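Local coordinates for DELTA1-pyrroline-2-carboxylate reductase (Thermococcus litoralis DSM 5473, PDB 6T3E), which reduces Delta1-pyrroline-2-carboxylate, probably to L-proline with NADH as hydride donor, and belongs to the ornithine cyclodeaminase/mu-crystallin family, at residues 142-147 against 172-177; 220-225 against 252-257; 245-250 against 319-324. All coordinates share one frame; numbering follows the deposited sequence.

Interaction 1 of 3, residues 142-147 against 172-177; sequences ATKYLA and EVRNIE
Arg174 brings its NH2 to the end of helix 128-146 and bonds two carbonyls, one helical and one just beyond. NH2 lies 2.9 Å from Lys144 O and 2.7 Å from Ala147 O. In each bond the donor sits above the carbonyl plane, and the acceptor is tilted from the guanidinium plane by about 20°. Thr143 O lies over one guanidinium face, but at too poor an angle to bond. The arginine chain puts CG anti to its carbonyl carbon and bends at chi2 (-70°). This folds the guanidinium back, and NH1 reaches Val173 O at 3.2 Å. NE makes a weak bond to Arg148 O, and Ala147 CB lies alongside NE at 3.8 Å. With a leucine here the carbonyls of Lys144 and Ala147 lose their shared donor, and the tie between the helices would probably weaken.

Val173 adds the apolar part. Its CG1 meets Lys144 CG at 3.4 Å and Thr143 CG2 at 3.9 Å. The lysine crosses the valine at about a right angle, then bends at chi3 (-59°) and leads away to a salt bridge with Glu47. Thr143 OG1 bonds to Ser139 O, which leaves its methyl for the valine.

A cationic side chain at a helix C-terminus is probably favoured by the helix dipole. Here Arg174 ties the end of helix 161-173 to that of helix 128-146 in the Rossmann-type domain.

Interaction 2 of 3, residues 220-225 against 252-257; sequences LIVATT and ARELDS. With NAI (1,4-dihydronicotinamide adenine dinucleotide), chain F.
Glu254 of loop 252-257 meets Val222, the last residue of strand 219-222, and Thr224 just past it. Just before Glu254, Arg253 turns aside along its own loop. Its NH1 bonds to Ser257 OG at 2.8 Å, nearly straight (173°) and in the guanidinium plane.

Glu254 carries most of the contact. Its CG stands between the backbone N and the carbonyl carbon (chi1 64°), and the chain is extended beyond it. OE1 accepts Thr224 N at 3.0 Å, and the amide comes in almost in line with the CD-OE1 bond. The carboxylate also slides past Val222, and Glu254 CD lies 3.4 Å from Val222 CG1. OE2 is hydrogen-bonded to Ser244 OG at the end of strand 241-244, and the buried carboxylate is thus gripped through both oxygens. With its N-H on Glu254, Thr224 uses its carbonyl for the cofactor, and NAI O3D donates to Thr224 O at 2.5 Å. Thr224 CG2 touches the adenine, 3.3 Å from NAI N7A.

Leu255 adds a loose apolar touch, CD2 to Val222 CG2 at 4.3 Å. Its N and that of Glu254 both bond to Asp279 OD1. Asp256 is the N-cap of helix 257-262, which Ser257 begins.

Strand 219-222 runs between strands 153-157 and 241-244 in the parallel sheet. Ile221 packs on helix 161-173, while Arg253 and Ser257 lie against helix 278-286.

Interaction 3 of 3, residues 245-250 against 319-324; sequences VGWVGR and KSVGLA. With NAI (1,4-dihydronicotinamide adenine dinucleotide), chain F; PRO (proline), chain E.
Val245 to Trp247 and Lys319 to Val321 form a buried loop-to-loop contact. It lies where the neighbouring parallel strands 241-244 and 316-319 end, beside the nicotinamide and the bound proline. The backbones come close here: Val245 CA makes a CA-H...O contact with Ser320 O at 3.2 Å. Lys319, bent at chi2 and chi3, gives Gly246 O a weak hydrogen bond from NZ. The main partners of that NZ are Ser244 OG and Asp279.

With CG anti to the backbone N (chi1 177°), the Trp247 ring reaches both Val321 and the proline. Its CD1 touches Val321 CG1 at 4.1 Å, and the two side chains cross obliquely. CE3 lies 3.5 Å from CD of the proline ligand, while NE1 bonds to Glu276 O. The tryptophan backbone holds the nicotinamide ribose: N donates to NAI O3D at 3.0 Å (167°), and NAI O2D donates to Trp247 O at 2.6 Å. From the other loop, Ser320 OG donates to NAI O7N at 3.2 Å.

Polar groups thus hold the nicotinamide ribose and help to orient the carboxamide, while apolar carbon flanks the proline ring. This is consistent with a site that sets the nicotinamide for hydride transfer.

Interactions 2 and 3 touch, with centres 10 Å apart, and both bind NADH. Val222 O and Val245 N, 3.1 Å apart, probably share a hydrogen bond. Glu254 OE2 joins the two through a weak bond to Gly246 N and a long, weak ion pair with Lys319 NZ at 3.6 Å. Interaction 2 meets the adenine and O3D of the nicotinamide ribose, and interaction 3 reaches the nicotinamide and proline. NAI C4N lies 3.6 Å from CA of the proline, consistent with hydride transfer. Interaction 1 stands apart, with its centre 20 and 21 Å from the others, and the side chain of Thr143 is about 13 Å from NADH. It packs helices of the same domain.

Interaction 1 of 3, residues 142-147 against 172-177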
loop_
_atom_site.group_PDB
_atom_site.type_symbol
_atom_site.label_atom_id
_atom_site.label_comp_id
_atom_site.label_asym_id
_atom_site.label_seq_id
_atom_site.Cartn_x
_atom_site.Cartn_y
_atom_site.Cartn_z
ATOM N N ALA B 142 -22.526 12.933 4.973
ATOM C CA ALA B 142 -23.315 12.267 6.005
ATOM C C ALA B 142 -24.158 13.270 6.773
ATOM O O ALA B 142 -25.308 12.984 7.120
ATOM C CB ALA B 142 -22.416 11.482 6.954
ATOM N N THR B 143 -23.610 14.460 7.031
ATOM C CA THR B 143 -24.367 15.502 7.722
ATOM C C THR B 143 -25.628 15.889 6.948
ATOM O O THR B 143 -26.672 16.156 7.548
ATOM C CB THR B 143 -23.462 16.716 7.962
ATOM O OG1 THR B 143 -22.348 16.322 8.773
ATOM C CG2 THR B 143 -24.214 17.867 8.640
ATOM N N LYS B 144 -25.557 15.903 5.611
ATOM C CA LYS B 144 -26.725 16.249 4.798
ATOM C C LYS B 144 -27.905 15.320 5.062
ATOM O O LYS B 144 -29.062 15.756 5.063
ATOM C CB LYS B 144 -26.366 16.211 3.317
ATOM C CG LYS B 144 -26.317 17.568 2.660
ATOM C CD LYS B 144 -26.263 17.439 1.146
ATOM C CE LYS B 144 -25.037 16.651 0.711
ATOM N NZ LYS B 144 -24.976 16.522 -0.773
ATOM N N TYR B 145 -27.638 14.028 5.230
ATOM C CA TYR B 145 -28.698 13.046 5.401
ATOM C C TYR B 145 -29.092 12.813 6.850
ATOM O O TYR B 145 -30.212 12.351 7.096
ATOM C CB TYR B 145 -28.277 11.701 4.801
ATOM C CG TYR B 145 -28.069 11.735 3.314
ATOM C CD1 TYR B 145 -29.055 11.281 2.451
ATOM C CD2 TYR B 145 -26.888 12.220 2.770
ATOM C CE1 TYR B 145 -28.873 11.314 1.092
ATOM C CE2 TYR B 145 -26.694 12.259 1.411
ATOM C CZ TYR B 145 -27.689 11.804 0.573
ATOM O OH TYR B 145 -27.493 11.837 -0.788
ATOM N N LEU B 146 -28.208 13.118 7.809
ATOM C CA LEU B 146 -28.402 12.719 9.201
ATOM C C LEU B 146 -28.659 13.864 10.166
ATOM O O LEU B 146 -29.147 13.610 11.269
ATOM C CB LEU B 146 -27.180 11.941 9.718
ATOM C CG LEU B 146 -26.832 10.615 9.050
ATOM C CD1 LEU B 146 -25.587 10.010 9.663
ATOM C CD2 LEU B 146 -28.006 9.665 9.148
ATOM N N ALA B 147 -28.354 15.101 9.795
ATOM C CA ALA B 147 -28.473 16.222 10.711
ATOM C C ALA B 147 -29.788 16.950 10.483
ATOM O O ALA B 147 -30.321 16.977 9.369
ATOM C CB ALA B 147 -27.303 17.198 10.550
ATOM N N GLU B 172 -21.002 24.098 4.851
ATOM C CA GLU B 172 -21.436 24.034 3.458
ATOM C C GLU B 172 -22.776 23.329 3.318
ATOM O O GLU B 172 -23.455 23.501 2.303
ATOM C CB GLU B 172 -20.380 23.335 2.594
ATOM C CG GLU B 172 -19.147 24.192 2.292
ATOM C CD GLU B 172 -19.397 25.217 1.189
ATOM O OE1 GLU B 172 -20.391 25.054 0.445
ATOM O OE2 GLU B 172 -18.600 26.178 1.066
ATOM N N VAL B 173 -23.181 22.581 4.336
ATOM C CA VAL B 173 -24.350 21.722 4.261
ATOM C C VAL B 173 -25.503 22.214 5.137
ATOM O O VAL B 173 -26.662 21.871 4.856
ATOM C CB VAL B 173 -23.946 20.273 4.628
ATOM C CG1 VAL B 173 -25.083 19.462 5.214
ATOM C CG2 VAL B 173 -23.328 19.574 3.418
ATOM N N ARG B 174 -25.240 23.046 6.145
ATOM C CA ARG B 174 -26.262 23.553 7.051
ATOM C C ARG B 174 -26.090 25.058 7.240
ATOM O O ARG B 174 -25.058 25.634 6.892
ATOM C CB ARG B 174 -26.198 22.822 8.397
ATOM C CG ARG B 174 -26.593 21.352 8.309
ATOM C CD ARG B 174 -28.082 21.203 8.046
ATOM N NE ARG B 174 -28.517 19.807 8.072
ATOM C CZ ARG B 174 -28.809 19.090 6.986
ATOM N NH1 ARG B 174 -28.708 19.638 5.781
ATOM N NH2 ARG B 174 -29.201 17.822 7.102
ATOM N N ASN B 175 -27.143 25.713 7.732
ATOM C CA ASN B 175 -27.099 27.158 7.985
ATOM C C ASN B 175 -26.605 27.411 9.413
ATOM O O ASN B 175 -27.300 27.966 10.264
ATOM C CB ASN B 175 -28.466 27.795 7.740
ATOM C CG ASN B 175 -28.741 28.066 6.255
ATOM O OD1 ASN B 175 -27.923 28.673 5.555
ATOM N ND2 ASN B 175 -29.895 27.607 5.772
ATOM N N ILE B 176 -25.351 27.014 9.649
ATOM C CA ILE B 176 -24.748 27.137 10.970
ATOM C C ILE B 176 -24.584 28.611 11.319
ATOM O O ILE B 176 -24.158 29.422 10.488
ATOM C CB ILE B 176 -23.404 26.389 10.997
ATOM C CG1 ILE B 176 -23.592 24.964 10.484
ATOM C CG2 ILE B 176 -22.831 26.336 12.402
ATOM C CD1 ILE B 176 -24.352 24.069 11.435
ATOM N N GLU B 177 -24.920 28.968 12.552
ATOM C CA GLU B 177 -24.817 30.347 13.012
ATOM C C GLU B 177 -23.706 30.571 14.026
ATOM O O GLU B 177 -23.034 31.604 13.976
ATOM C CB GLU B 177 -26.145 30.791 13.635
ATOM C CG GLU B 177 -27.049 31.564 12.711
ATOM C CD GLU B 177 -28.495 31.499 13.149
ATOM O OE1 GLU B 177 -28.742 31.609 14.369
ATOM O OE2 GLU B 177 -29.380 31.342 12.278
#

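Interaction 2 of 3, residues 220-225 against 252-257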
loop_
_atom_site.group_PDB
_atom_site.type_symbol
_atom_site.label_atom_id
_atom_site.label_comp_id
_atom_site.label_asym_id
_atom_site.label_seq_id
_atom_site.Cartn_x
_atom_site.Cartn_y
_atom_site.Cartn_z
ATOM N N LEU B 220 -22.445 17.944 16.574
ATOM C CA LEU B 220 -21.221 17.837 17.349
ATOM C C LEU B 220 -20.117 17.248 16.487
ATOM O O LEU B 220 -20.312 16.219 15.830
ATOM C CB LEU B 220 -21.424 16.972 18.595
ATOM C CG LEU B 220 -20.178 16.774 19.464
ATOM C CD1 LEU B 220 -19.703 18.109 20.012
ATOM C CD2 LEU B 220 -20.455 15.795 20.582
ATOM N N ILE B 221 -18.954 17.889 16.517
ATOM C CA ILE B 221 -17.777 17.445 15.785
ATOM C C ILE B 221 -16.753 16.995 16.821
ATOM O O ILE B 221 -16.363 17.778 17.693
ATOM C CB ILE B 221 -17.202 18.565 14.899
ATOM C CG1 ILE B 221 -18.126 18.880 13.720
ATOM C CG2 ILE B 221 -15.803 18.214 14.421
ATOM C CD1 ILE B 221 -17.930 20.286 13.169
ATOM N N VAL B 222 -16.325 15.738 16.727
ATOM C CA VAL B 222 -15.292 15.178 17.588
ATOM C C VAL B 222 -14.144 14.735 16.682
ATOM O O VAL B 222 -14.341 13.893 15.793
ATOM C CB VAL B 222 -15.820 14.011 18.441
ATOM C CG1 VAL B 222 -14.907 13.782 19.620
ATOM C CG2 VAL B 222 -17.245 14.279 18.938
ATOM N N ALA B 223 -12.943 15.322 16.898
ATOM C CA ALA B 223 -11.708 15.098 16.109
ATOM C C ALA B 223 -10.513 15.172 17.069
ATOM O O ALA B 223 -9.678 16.094 17.053
ATOM C CB ALA B 223 -11.553 16.112 14.973
ATOM N N THR B 224 -10.411 14.153 17.904
ATOM C CA THR B 224 -9.508 14.141 19.033
ATOM C C THR B 224 -8.353 13.172 18.796
ATOM O O THR B 224 -8.346 12.385 17.849
ATOM C CB THR B 224 -10.348 13.831 20.276
ATOM O OG1 THR B 224 -11.254 14.926 20.501
ATOM C CG2 THR B 224 -9.569 13.647 21.475
ATOM N N THR B 225 -7.317 13.316 19.620
ATOM C CA THR B 225 -6.204 12.370 19.716
ATOM C C THR B 225 -6.312 11.478 20.957
ATOM O O THR B 225 -5.541 10.520 21.102
ATOM C CB THR B 225 -4.887 13.177 19.711
ATOM O OG1 THR B 225 -4.650 13.680 18.395
ATOM C CG2 THR B 225 -3.664 12.396 20.168
ATOM N N ALA B 252 -8.459 2.446 21.277
ATOM C CA ALA B 252 -8.743 3.815 21.667
ATOM C C ALA B 252 -10.129 4.243 21.209
ATOM O O ALA B 252 -10.650 3.755 20.201
ATOM C CB ALA B 252 -7.690 4.769 21.094
ATOM N N ARG B 253 -10.707 5.186 21.951
ATOM C CA ARG B 253 -12.007 5.744 21.615
ATOM C C ARG B 253 -12.145 7.100 22.281
ATOM O O ARG B 253 -11.491 7.373 23.289
ATOM C CB ARG B 253 -13.149 4.825 22.041
ATOM C CG ARG B 253 -13.171 4.518 23.502
ATOM C CD ARG B 253 -14.452 3.832 23.860
ATOM N NE ARG B 253 -14.460 3.435 25.257
ATOM C CZ ARG B 253 -15.500 2.873 25.857
ATOM N NH1 ARG B 253 -16.616 2.647 25.170
ATOM N NH2 ARG B 253 -15.427 2.543 27.138
ATOM N N GLU B 254 -12.998 7.945 21.688
ATOM C CA GLU B 254 -13.323 9.270 22.202
ATOM C C GLU B 254 -14.787 9.388 22.612
ATOM O O GLU B 254 -15.181 10.417 23.167
ATOM C CB GLU B 254 -12.975 10.359 21.161
ATOM C CG GLU B 254 -13.774 10.300 19.825
ATOM C CD GLU B 254 -13.118 11.058 18.629
ATOM O OE1 GLU B 254 -12.367 12.033 18.830
ATOM O OE2 GLU B 254 -13.361 10.666 17.466
ATOM N N LEU B 255 -15.598 8.361 22.368
ATOM C CA LEU B 255 -17.002 8.334 22.762
ATOM C C LEU B 255 -17.207 7.206 23.757
ATOM O O LEU B 255 -16.765 6.078 23.520
ATOM C CB LEU B 255 -17.909 8.127 21.551
ATOM C CG LEU B 255 -17.390 8.751 20.259
ATOM C CD1 LEU B 255 -18.210 8.280 19.058
ATOM C CD2 LEU B 255 -17.433 10.258 20.392
ATOM N N ASP B 256 -17.899 7.490 24.853
ATOM C CA ASP B 256 -18.193 6.415 25.789
ATOM C C ASP B 256 -19.241 5.468 25.197
ATOM O O ASP B 256 -19.855 5.732 24.158
ATOM C CB ASP B 256 -18.634 6.975 27.144
ATOM C CG ASP B 256 -19.999 7.636 27.104
ATOM O OD1 ASP B 256 -20.471 7.999 26.005
ATOM O OD2 ASP B 256 -20.597 7.811 28.193
ATOM N N SER B 257 -19.408 4.323 25.855
ATOM C CA SER B 257 -20.327 3.315 25.341
ATOM C C SER B 257 -21.755 3.841 25.277
ATOM O O SER B 257 -22.525 3.447 24.392
ATOM C CB SER B 257 -20.247 2.060 26.206
ATOM O OG SER B 257 -18.918 1.572 26.252
HETATM P PA NAI F . -4.284 17.007 15.573
HETATM O O1A NAI F . -3.208 16.527 16.512
HETATM O O2A NAI F . -3.733 18.091 14.668
HETATM O O5B NAI F . -5.634 17.515 16.366
HETATM C C5B NAI F . -6.047 16.662 17.427
HETATM C C4B NAI F . -6.757 17.545 18.545
HETATM O O4B NAI F . -7.310 16.787 19.432
HETATM C C3B NAI F . -5.686 18.371 19.294
HETATM O O3B NAI F . -5.989 19.687 19.173
HETATM C C2B NAI F . -5.780 17.865 20.748
HETATM O O2B NAI F . -5.409 18.959 21.723
HETATM C C1B NAI F . -7.034 17.522 20.850
HETATM N N9A NAI F . -7.269 16.608 21.934
HETATM C C8A NAI F . -6.556 15.494 22.117
HETATM N N7A NAI F . -7.030 14.887 23.200
HETATM C C5A NAI F . -8.041 15.626 23.686
HETATM C C6A NAI F . -8.852 15.433 24.778
HETATM N N6A NAI F . -8.908 14.390 25.785
HETATM N N1A NAI F . -9.804 16.318 25.070
HETATM C C2A NAI F . -9.970 17.400 24.269
HETATM N N3A NAI F . -9.171 17.588 23.190
HETATM C C4A NAI F . -8.196 16.686 22.910
HETATM O O3 NAI F . -4.734 15.673 14.685
HETATM P PN NAI F . -5.952 15.698 13.548
HETATM O O1N NAI F . -5.235 15.722 12.212
HETATM O O2N NAI F . -6.867 16.873 13.748
HETATM O O5D NAI F . -6.825 14.335 13.683
HETATM C C5D NAI F . -7.861 14.333 14.595
HETATM C C4D NAI F . -8.393 12.881 14.722
HETATM O O4D NAI F . -8.977 12.477 13.612
HETATM C C3D NAI F . -7.221 11.916 14.954
HETATM O O3D NAI F . -7.597 10.971 15.889
HETATM C C2D NAI F . -7.017 11.216 13.602
HETATM O O2D NAI F . -6.337 9.869 13.848
HETATM C C1D NAI F . -8.241 11.115 13.154
HETATM N N1N NAI F . -8.253 11.048 11.683
HETATM C C2N NAI F . -9.154 10.151 10.984
HETATM C C3N NAI F . -9.507 10.417 9.494
HETATM C C7N NAI F . -10.896 9.899 9.030
HETATM O O7N NAI F . -11.595 9.411 9.839
HETATM N N7N NAI F . -11.313 10.023 7.616
HETATM C C4N NAI F . -8.908 11.602 8.763
HETATM C C5N NAI F . -7.615 12.125 9.402
HETATM C C6N NAI F . -7.360 11.880 10.899
#

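Interaction 3 of 3, residues 245-250 against 319-324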
loop_
_atom_site.group_PDB
_atom_site.type_symbol
_atom_site.label_atom_id
_atom_site.label_comp_id
_atom_site.label_asym_id
_atom_site.label_seq_id
_atom_site.Cartn_x
_atom_site.Cartn_y
_atom_site.Cartn_z
ATOM N N VAL B 245 -14.531 11.344 13.998
ATOM C CA VAL B 245 -13.521 10.906 13.046
ATOM C C VAL B 245 -12.226 10.492 13.722
ATOM O O VAL B 245 -11.311 9.992 13.043
ATOM C CB VAL B 245 -13.258 11.981 11.970
ATOM C CG1 VAL B 245 -14.578 12.575 11.505
ATOM C CG2 VAL B 245 -12.344 13.061 12.501
ATOM N N GLY B 246 -12.131 10.644 15.039
ATOM C CA GLY B 246 -10.901 10.298 15.718
ATOM C C GLY B 246 -10.602 8.819 15.593
ATOM O O GLY B 246 -11.503 7.986 15.452
ATOM N N TRP B 247 -9.308 8.506 15.586
ATOM C CA TRP B 247 -8.845 7.129 15.542
ATOM C C TRP B 247 -7.405 7.097 16.033
ATOM O O TRP B 247 -6.565 7.829 15.507
ATOM C CB TRP B 247 -8.943 6.562 14.120
ATOM C CG TRP B 247 -8.412 5.177 14.035
ATOM C CD1 TRP B 247 -9.107 4.018 14.236
ATOM C CD2 TRP B 247 -7.064 4.796 13.757
ATOM N NE1 TRP B 247 -8.272 2.933 14.089
ATOM C CE2 TRP B 247 -7.012 3.383 13.794
ATOM C CE3 TRP B 247 -5.895 5.511 13.477
ATOM C CZ2 TRP B 247 -5.838 2.671 13.560
ATOM C CZ3 TRP B 247 -4.736 4.809 13.250
ATOM C CH2 TRP B 247 -4.712 3.396 13.296
ATOM N N VAL B 248 -7.128 6.273 17.052
ATOM C CA VAL B 248 -5.751 6.025 17.485
ATOM C C VAL B 248 -5.577 4.527 17.725
ATOM O O VAL B 248 -4.900 4.109 18.670
ATOM C CB VAL B 248 -5.359 6.834 18.742
ATOM C CG1 VAL B 248 -3.833 6.972 18.849
ATOM C CG2 VAL B 248 -6.012 8.213 18.765
ATOM N N GLY B 249 -6.173 3.706 16.871
ATOM C CA GLY B 249 -6.067 2.266 16.988
ATOM C C GLY B 249 -7.376 1.632 17.424
ATOM O O GLY B 249 -8.388 2.297 17.657
ATOM N N ARG B 250 -7.340 0.306 17.507
ATOM C CA ARG B 250 -8.513 -0.430 17.948
ATOM C C ARG B 250 -8.692 -0.431 19.465
ATOM O O ARG B 250 -9.742 -0.871 19.944
ATOM C CB ARG B 250 -8.426 -1.872 17.466
ATOM C CG ARG B 250 -7.927 -2.042 16.064
ATOM C CD ARG B 250 -7.571 -3.507 15.819
ATOM N NE ARG B 250 -8.280 -4.411 16.731
ATOM C CZ ARG B 250 -9.413 -5.060 16.457
ATOM N NH1 ARG B 250 -10.006 -4.920 15.270
ATOM N NH2 ARG B 250 -9.958 -5.855 17.381
ATOM N N LYS B 319 -19.889 7.625 12.333
ATOM C CA LYS B 319 -18.559 7.217 12.753
ATOM C C LYS B 319 -17.689 7.032 11.523
ATOM O O LYS B 319 -18.011 6.220 10.653
ATOM C CB LYS B 319 -18.607 5.923 13.559
ATOM C CG LYS B 319 -17.247 5.543 14.096
ATOM C CD LYS B 319 -16.738 6.614 15.042
ATOM C CE LYS B 319 -15.303 6.997 14.760
ATOM N NZ LYS B 319 -14.767 7.800 15.909
ATOM N N SER B 320 -16.592 7.775 11.452
ATOM C CA SER B 320 -15.728 7.764 10.284
ATOM C C SER B 320 -14.307 7.433 10.697
ATOM O O SER B 320 -13.786 8.017 11.649
ATOM C CB SER B 320 -15.764 9.100 9.553
ATOM O OG SER B 320 -14.592 9.234 8.784
ATOM N N VAL B 321 -13.703 6.475 9.997
ATOM C CA VAL B 321 -12.294 6.135 10.163
ATOM C C VAL B 321 -11.477 6.379 8.908
ATOM O O VAL B 321 -10.241 6.292 8.972
ATOM C CB VAL B 321 -12.117 4.673 10.616
ATOM C CG1 VAL B 321 -12.602 4.509 12.069
ATOM C CG2 VAL B 321 -12.849 3.751 9.673
ATOM N N GLY B 322 -12.113 6.600 7.766
ATOM C CA GLY B 322 -11.435 6.848 6.504
ATOM C C GLY B 322 -11.578 5.665 5.563
ATOM O O GLY B 322 -11.452 4.501 5.964
ATOM N N LEU B 323 -11.855 5.959 4.302
ATOM C CA LEU B 323 -11.967 4.935 3.272
ATOM C C LEU B 323 -11.197 5.393 2.037
ATOM O O LEU B 323 -11.249 6.569 1.663
ATOM C CB LEU B 323 -13.435 4.643 2.933
ATOM C CG LEU B 323 -13.701 3.330 2.190
ATOM C CD1 LEU B 323 -13.206 2.114 2.962
ATOM C CD2 LEU B 323 -15.180 3.206 1.853
ATOM N N ALA B 324 -10.491 4.457 1.397
ATOM C CA ALA B 324 -9.557 4.822 0.337
ATOM C C ALA B 324 -10.237 5.446 -0.875
ATOM O O ALA B 324 -9.572 6.161 -1.636
ATOM C CB ALA B 324 -8.745 3.601 -0.101
HETATM P PA NAI F . -4.284 17.007 15.573
HETATM O O1A NAI F . -3.208 16.527 16.512
HETATM O O2A NAI F . -3.733 18.091 14.668
HETATM O O5B NAI F . -5.634 17.515 16.366
HETATM C C5B NAI F . -6.047 16.662 17.427
HETATM C C4B NAI F . -6.757 17.545 18.545
HETATM O O4B NAI F . -7.310 16.787 19.432
HETATM C C3B NAI F . -5.686 18.371 19.294
HETATM O O3B NAI F . -5.989 19.687 19.173
HETATM C C2B NAI F . -5.780 17.865 20.748
HETATM O O2B NAI F . -5.409 18.959 21.723
HETATM C C1B NAI F . -7.034 17.522 20.850
HETATM N N9A NAI F . -7.269 16.608 21.934
HETATM C C8A NAI F . -6.556 15.494 22.117
HETATM N N7A NAI F . -7.030 14.887 23.200
HETATM C C5A NAI F . -8.041 15.626 23.686
HETATM C C6A NAI F . -8.852 15.433 24.778
HETATM N N6A NAI F . -8.908 14.390 25.785
HETATM N N1A NAI F . -9.804 16.318 25.070
HETATM C C2A NAI F . -9.970 17.400 24.269
HETATM N N3A NAI F . -9.171 17.588 23.190
HETATM C C4A NAI F . -8.196 16.686 22.910
HETATM O O3 NAI F . -4.734 15.673 14.685
HETATM P PN NAI F . -5.952 15.698 13.548
HETATM O O1N NAI F . -5.235 15.722 12.212
HETATM O O2N NAI F . -6.867 16.873 13.748
HETATM O O5D NAI F . -6.825 14.335 13.683
HETATM C C5D NAI F . -7.861 14.333 14.595
HETATM C C4D NAI F . -8.393 12.881 14.722
HETATM O O4D NAI F . -8.977 12.477 13.612
HETATM C C3D NAI F . -7.221 11.916 14.954
HETATM O O3D NAI F . -7.597 10.971 15.889
HETATM C C2D NAI F . -7.017 11.216 13.602
HETATM O O2D NAI F . -6.337 9.869 13.848
HETATM C C1D NAI F . -8.241 11.115 13.154
HETATM N N1N NAI F . -8.253 11.048 11.683
HETATM C C2N NAI F . -9.154 10.151 10.984
HETATM C C3N NAI F . -9.507 10.417 9.494
HETATM C C7N NAI F . -10.896 9.899 9.030
HETATM O O7N NAI F . -11.595 9.411 9.839
HETATM N N7N NAI F . -11.313 10.023 7.616
HETATM C C4N NAI F . -8.908 11.602 8.763
HETATM C C5N NAI F . -7.615 12.125 9.402
HETATM C C6N NAI F . -7.360 11.880 10.899
HETATM N N PRO E . -6.926 7.642 9.598
HETATM C CA PRO E . -6.717 8.769 8.684
HETATM C C PRO E . -7.000 8.458 7.216
HETATM O O PRO E . -7.706 7.502 6.864
HETATM C CB PRO E . -5.237 9.091 8.883
HETATM C CG PRO E . -4.982 8.759 10.321
HETATM C CD PRO E . -5.937 7.637 10.694
HETATM O OXT PRO E . -6.515 9.173 6.338
#